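Local coordinates for protein kinectin 1 (Kinesin receptor) (Legionella pneumophila, PDB 4MU6) that is a Legionella effector whose precise function is unknown, with predicted coiled coils and a transmembrane helix in the full-length protein, represented here by its N-terminal domain, at residues H46-T50 against I252-D256. Coordinates in Å, arbitrary orientation, origin at the centre of the assembly. Residues are numbered along the deposited sequence.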
loop_
_atom_site.group_PDB
_atom_site.type_symbol
_atom_site.label_atom_id
_atom_site.label_comp_id
_atom_site.label_asym_id
_atom_site.label_seq_id
_atom_site.Cartn_x
_atom_site.Cartn_y
_atom_site.Cartn_z
ATOM N N HIS A 46 23.601 28.699 8.119
ATOM C CA HIS A 46 23.156 27.382 8.545
ATOM C C HIS A 46 21.647 27.198 8.362
ATOM O O HIS A 46 21.195 26.101 8.029
ATOM C CB HIS A 46 23.546 27.075 9.988
ATOM C CG HIS A 46 23.365 25.633 10.338
ATOM N ND1 HIS A 46 23.933 24.619 9.596
ATOM C CD2 HIS A 46 22.640 25.031 11.308
ATOM C CE1 HIS A 46 23.585 23.455 10.111
ATOM N NE2 HIS A 46 22.804 23.676 11.153
ATOM N N SER A 47 20.884 28.272 8.569
ATOM C CA SER A 47 19.461 28.286 8.239
ATOM C C SER A 47 19.218 27.985 6.769
ATOM O O SER A 47 18.417 27.106 6.451
ATOM C CB SER A 47 18.811 29.623 8.598
ATOM O OG SER A 47 18.627 29.733 9.996
ATOM N N SER A 48 19.910 28.689 5.871
ATOM C CA SER A 48 19.683 28.452 4.445
ATOM C C SER A 48 20.107 27.043 3.972
ATOM O O SER A 48 19.413 26.443 3.150
ATOM C CB SER A 48 20.260 29.580 3.565
ATOM O OG SER A 48 21.615 29.370 3.214
ATOM N N VAL A 49 21.228 26.518 4.474
ATOM C CA VAL A 49 21.627 25.135 4.182
ATOM C C VAL A 49 20.561 24.166 4.721
ATOM O O VAL A 49 20.154 23.229 4.037
ATOM C CB VAL A 49 22.975 24.785 4.819
ATOM C CG1 VAL A 49 23.278 23.275 4.677
ATOM C CG2 VAL A 49 24.084 25.626 4.209
ATOM N N THR A 50 20.106 24.416 5.946
ATOM C CA THR A 50 19.105 23.568 6.580
ATOM C C THR A 50 17.788 23.529 5.794
ATOM O O THR A 50 17.193 22.464 5.670
ATOM C CB THR A 50 18.868 23.958 8.065
ATOM O OG1 THR A 50 20.086 23.784 8.805
ATOM C CG2 THR A 50 17.766 23.094 8.714
ATOM N N ILE A 252 22.425 17.649 8.187
ATOM C CA ILE A 252 22.358 18.923 8.872
ATOM C C ILE A 252 23.467 19.027 9.926
ATOM O O ILE A 252 24.158 20.045 10.011
ATOM C CB ILE A 252 20.971 19.169 9.473
ATOM C CG1 ILE A 252 19.955 19.367 8.339
ATOM C CG2 ILE A 252 20.985 20.407 10.374
ATOM C CD1 ILE A 252 18.539 19.095 8.740
ATOM N N GLN A 253 23.649 17.968 10.710
ATOM C CA GLN A 253 24.694 17.969 11.717
ATOM C C GLN A 253 26.079 18.104 11.089
ATOM O O GLN A 253 26.922 18.810 11.612
ATOM C CB GLN A 253 24.621 16.719 12.599
ATOM C CG GLN A 253 25.698 16.664 13.673
ATOM C CD GLN A 253 25.710 17.903 14.555
ATOM O OE1 GLN A 253 24.674 18.536 14.776
ATOM N NE2 GLN A 253 26.888 18.259 15.057
ATOM N N GLU A 254 26.301 17.433 9.965
ATOM C CA GLU A 254 27.566 17.543 9.246
ATOM C C GLU A 254 27.838 18.974 8.775
ATOM O O GLU A 254 28.915 19.543 9.023
ATOM C CB GLU A 254 27.576 16.607 8.044
ATOM C CG GLU A 254 28.940 16.015 7.750
ATOM C CD GLU A 254 28.872 14.813 6.818
ATOM O OE1 GLU A 254 27.827 14.121 6.802
ATOM O OE2 GLU A 254 29.874 14.561 6.106
ATOM N N ALA A 255 26.862 19.539 8.081
ATOM C CA ALA A 255 26.930 20.901 7.589
ATOM C C ALA A 255 27.177 21.876 8.729
ATOM O O ALA A 255 27.881 22.867 8.554
ATOM C CB ALA A 255 25.632 21.267 6.843
ATOM N N ASP A 256 26.580 21.599 9.885
ATOM C CA ASP A 256 26.824 22.386 11.088
ATOM C C ASP A 256 28.302 22.319 11.472
ATOM O O ASP A 256 28.920 23.336 11.777
ATOM C CB ASP A 256 25.972 21.856 12.245
ATOM C CG ASP A 256 26.250 22.570 13.559
ATOM O OD1 ASP A 256 27.293 22.289 14.201
ATOM O OD2 ASP A 256 25.412 23.405 13.958
HETATM O O HOH W 1 25.833 24.816 7.711
HETATM O O HOH W 2 22.413 22.077 13.309
#
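His-46, with 73 Å² of its surface buried here, bridges two helix segments that run nearly antiparallel (152°) with their axes 10.2 Å apart. Its CA-to-CB bond points at the other helix, and a t rotamer about chi1 (-167°) extends the imidazole across the gap until CE1 lies 3.5 Å from both Ile-252 O and Asp-256 N. Asp-256 N already donates to Ile-252 O (2.9 Å) within its own helix, so the ring packs against a backbone whose polar groups are paired. Ile-252 O lies near the plane of the imidazole, at its edge, while Asp-256 OD2 sits over one face. Both ring nitrogens turn to water: ND1 of His-46 is 2.7 Å from a water that donates a weak bond to Ala-255 O (3.0 Å), and NE2 is 2.7 Å from a second that donates weakly to Asp-256 OD2 (3.3 Å). Ile-252, with 59 Å² covered by the other segment, comes second: its CG2 packs 3.8 Å from both His-46 NE2 and Thr-50 OG1, atoms one turn apart and 3.6 Å from each other. Thr-50 OG1 donates to His-46 O (2.7 Å), satisfying the hydroxyl within its own helix. Beside them, Val-49 CG1 meets Ala-255 CB at 3.8 Å; helix 10-22 flanks this pair, through His-17 against Val-49 and through Ile-10 and Val-14 against Ala-255. Apolar contacts and two weak water links together join helices 43-105 and 227-273, distant in sequence, as antiparallel neighbours in the elongated all-helical LegC3 N-terminal coiled-coil domain.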